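Prolyl 4-hydroxylase alpha subunit Fe(2+) 2OG dioxygenase domain-containing protein (Burkholderia ambifaria, PDB 3W20) probably acts as a 2-oxoglutarate-dependent dioxygenase of N-substituted L-amino acids, built on a double-stranded beta-helix fold and holding zinc in the crystal. Local coordinates at residues A7-F12 with D36-D41. Sequence-based numbering, arbitrary orientation.
Sequences AQLMRF and DAIVMD
Two consecutive residues, Asp-36 and Ala-37, stand opposite the single residue Met-10, making a classic beta bulge in the antiparallel pairing of strands 4-10 and 37-41 and illustrating how two successive amides of one strand can share one carbonyl oxygen of the other. The carbonyl oxygen of Met-10 accepts two backbone bonds, 2.9 Å from Asp-36 N and 3.2 Å from Ala-37 N. The carboxylate of Asp-36 itself, its CG anti to the carbonyl carbon (chi1 -58°), reaches two further residues. OD1 forms a salt bridge with Arg-11 NH1, although the hydrogen bond within it is weak, bent to 129° at the hydrogen; NH1 also meets Asp-33. The ring of Phe-12 crosses the carboxylate, with CE2 lying 3.5 Å from Asp-36 CG, and the side chain of Phe-12 lies about 8 Å from that of His-246, a zinc ligand.

Away from the bulge the pairing is regular. Gln-8 and Val-39 exchange two backbone bonds, while the side chains of Leu-9 and Ile-38 run alongside each other in the same direction, on the face shared with Ala-7 and Met-40. Strands 17-22 and 236-241 flank the pair, joining it to the larger mixed sheet of the double-stranded beta-helix domain. On the face of Gln-8 and Val-39, Met-10, a selenomethionine, touches Ile-228 and Leu-230 of strand 227-230. On the other face, Ile-38 CG1 packs 4.0 Å from Leu-9 CG, and Ile-38 CG2 lies 4.1 Å from Ala-7 CB.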
loop_
_atom_site.group_PDB
_atom_site.type_symbol
_atom_site.label_atom_id
_atom_site.label_comp_id
_atom_site.label_asym_id
_atom_site.label_seq_id
_atom_site.Cartn_x
_atom_site.Cartn_y
_atom_site.Cartn_z
ATOM N N ALA A 7 8.138 22.984 -30.209
ATOM C CA ALA A 7 8.562 23.096 -28.789
ATOM C C ALA A 7 9.159 24.478 -28.518
ATOM O O ALA A 7 9.865 25.070 -29.392
ATOM C CB ALA A 7 9.542 21.980 -28.424
ATOM N N GLN A 8 8.826 25.017 -27.370
ATOM C CA GLN A 8 9.560 26.224 -26.885
ATOM C C GLN A 8 10.403 25.809 -25.694
ATOM O O GLN A 8 9.888 25.236 -24.695
ATOM C CB GLN A 8 8.604 27.334 -26.450
ATOM C CG GLN A 8 7.672 27.903 -27.571
ATOM C CD GLN A 8 8.453 28.548 -28.735
ATOM O OE1 GLN A 8 9.352 29.355 -28.505
ATOM N NE2 GLN A 8 8.107 28.180 -30.002
ATOM N N LEU A 9 11.696 26.093 -25.765
ATOM C CA LEU A 9 12.573 25.647 -24.682
ATOM C C LEU A 9 13.006 26.871 -23.851
ATOM O O LEU A 9 13.598 27.823 -24.378
ATOM C CB LEU A 9 13.774 24.916 -25.307
ATOM C CG LEU A 9 14.816 24.215 -24.446
ATOM C CD1 LEU A 9 15.391 23.142 -25.384
ATOM C CD2 LEU A 9 15.929 25.154 -23.964
HETATM N N MSE A 10 12.735 26.869 -22.535
HETATM C CA MSE A 10 12.938 28.054 -21.719
HETATM C C MSE A 10 14.023 27.846 -20.722
HETATM O O MSE A 10 14.018 26.831 -20.022
HETATM C CB MSE A 10 11.683 28.432 -20.929
HETATM C CG MSE A 10 10.567 27.410 -21.098
HETATM SE SE MSE A 10 9.487 27.942 -22.678
HETATM C CE MSE A 10 9.088 29.408 -21.550
ATOM N N ARG A 11 14.950 28.811 -20.611
ATOM C CA ARG A 11 15.912 28.841 -19.483
ATOM C C ARG A 11 15.771 30.166 -18.819
ATOM O O ARG A 11 15.514 31.162 -19.512
ATOM C CB ARG A 11 17.342 28.731 -20.051
ATOM C CG ARG A 11 17.763 27.329 -20.339
ATOM C CD ARG A 11 17.905 26.618 -18.994
ATOM N NE ARG A 11 19.240 26.213 -18.708
ATOM C CZ ARG A 11 19.581 25.321 -17.789
ATOM N NH1 ARG A 11 18.680 24.736 -16.930
ATOM N NH2 ARG A 11 20.877 25.067 -17.685
ATOM N N PHE A 12 15.945 30.220 -17.514
ATOM C CA PHE A 12 15.903 31.491 -16.775
ATOM C C PHE A 12 16.738 32.581 -17.449
ATOM O O PHE A 12 17.861 32.344 -17.846
ATOM C CB PHE A 12 16.377 31.347 -15.287
ATOM C CG PHE A 12 15.446 30.498 -14.448
ATOM C CD1 PHE A 12 14.189 30.975 -14.101
ATOM C CD2 PHE A 12 15.831 29.192 -14.077
ATOM C CE1 PHE A 12 13.326 30.206 -13.321
ATOM C CE2 PHE A 12 14.939 28.392 -13.366
ATOM C CZ PHE A 12 13.672 28.872 -13.020
ATOM N N ASP A 36 15.008 24.763 -18.296
ATOM C CA ASP A 36 14.244 24.686 -17.094
ATOM C C ASP A 36 12.794 24.223 -17.368
ATOM O O ASP A 36 12.183 23.575 -16.546
ATOM C CB ASP A 36 14.331 26.048 -16.426
ATOM C CG ASP A 36 15.763 26.433 -16.143
ATOM O OD1 ASP A 36 16.414 25.645 -15.444
ATOM O OD2 ASP A 36 16.294 27.401 -16.747
ATOM N N ALA A 37 12.241 24.622 -18.488
ATOM C CA ALA A 37 10.923 24.170 -18.927
ATOM C C ALA A 37 10.863 24.088 -20.417
ATOM O O ALA A 37 11.575 24.802 -21.144
ATOM C CB ALA A 37 9.806 25.092 -18.407
ATOM N N ILE A 38 10.025 23.203 -20.889
ATOM C CA ILE A 38 9.762 23.007 -22.335
ATOM C C ILE A 38 8.261 22.872 -22.493
ATOM O O ILE A 38 7.572 22.058 -21.801
ATOM C CB ILE A 38 10.463 21.786 -22.892
ATOM C CG1 ILE A 38 11.992 21.932 -22.680
ATOM C CG2 ILE A 38 10.255 21.699 -24.445
ATOM C CD1 ILE A 38 12.801 20.745 -23.278
ATOM N N VAL A 39 7.728 23.661 -23.432
ATOM C CA VAL A 39 6.299 23.562 -23.745
ATOM C C VAL A 39 6.104 23.075 -25.176
ATOM O O VAL A 39 6.664 23.667 -26.111
ATOM C CB VAL A 39 5.580 24.902 -23.553
ATOM C CG1 VAL A 39 4.100 24.694 -23.929
ATOM C CG2 VAL A 39 5.668 25.352 -22.085
HETATM N N MSE A 40 5.342 21.993 -25.381
HETATM C CA MSE A 40 5.267 21.329 -26.692
HETATM C C MSE A 40 3.810 21.206 -27.166
HETATM O O MSE A 40 2.918 20.950 -26.396
HETATM C CB MSE A 40 5.803 19.858 -26.540
HETATM C CG MSE A 40 7.168 19.852 -25.843
HETATM SE SE MSE A 40 7.834 17.978 -25.806
HETATM C CE MSE A 40 7.993 17.712 -27.728
ATOM N N ASP A 41 3.581 21.408 -28.468
ATOM C CA ASP A 41 2.251 21.328 -29.054
ATOM C C ASP A 41 2.013 19.890 -29.468
ATOM O O ASP A 41 2.474 19.431 -30.489
ATOM C CB ASP A 41 2.171 22.238 -30.285
ATOM C CG ASP A 41 2.240 23.691 -29.946
ATOM O OD1 ASP A 41 2.430 24.071 -28.775
ATOM O OD2 ASP A 41 2.097 24.506 -30.869
#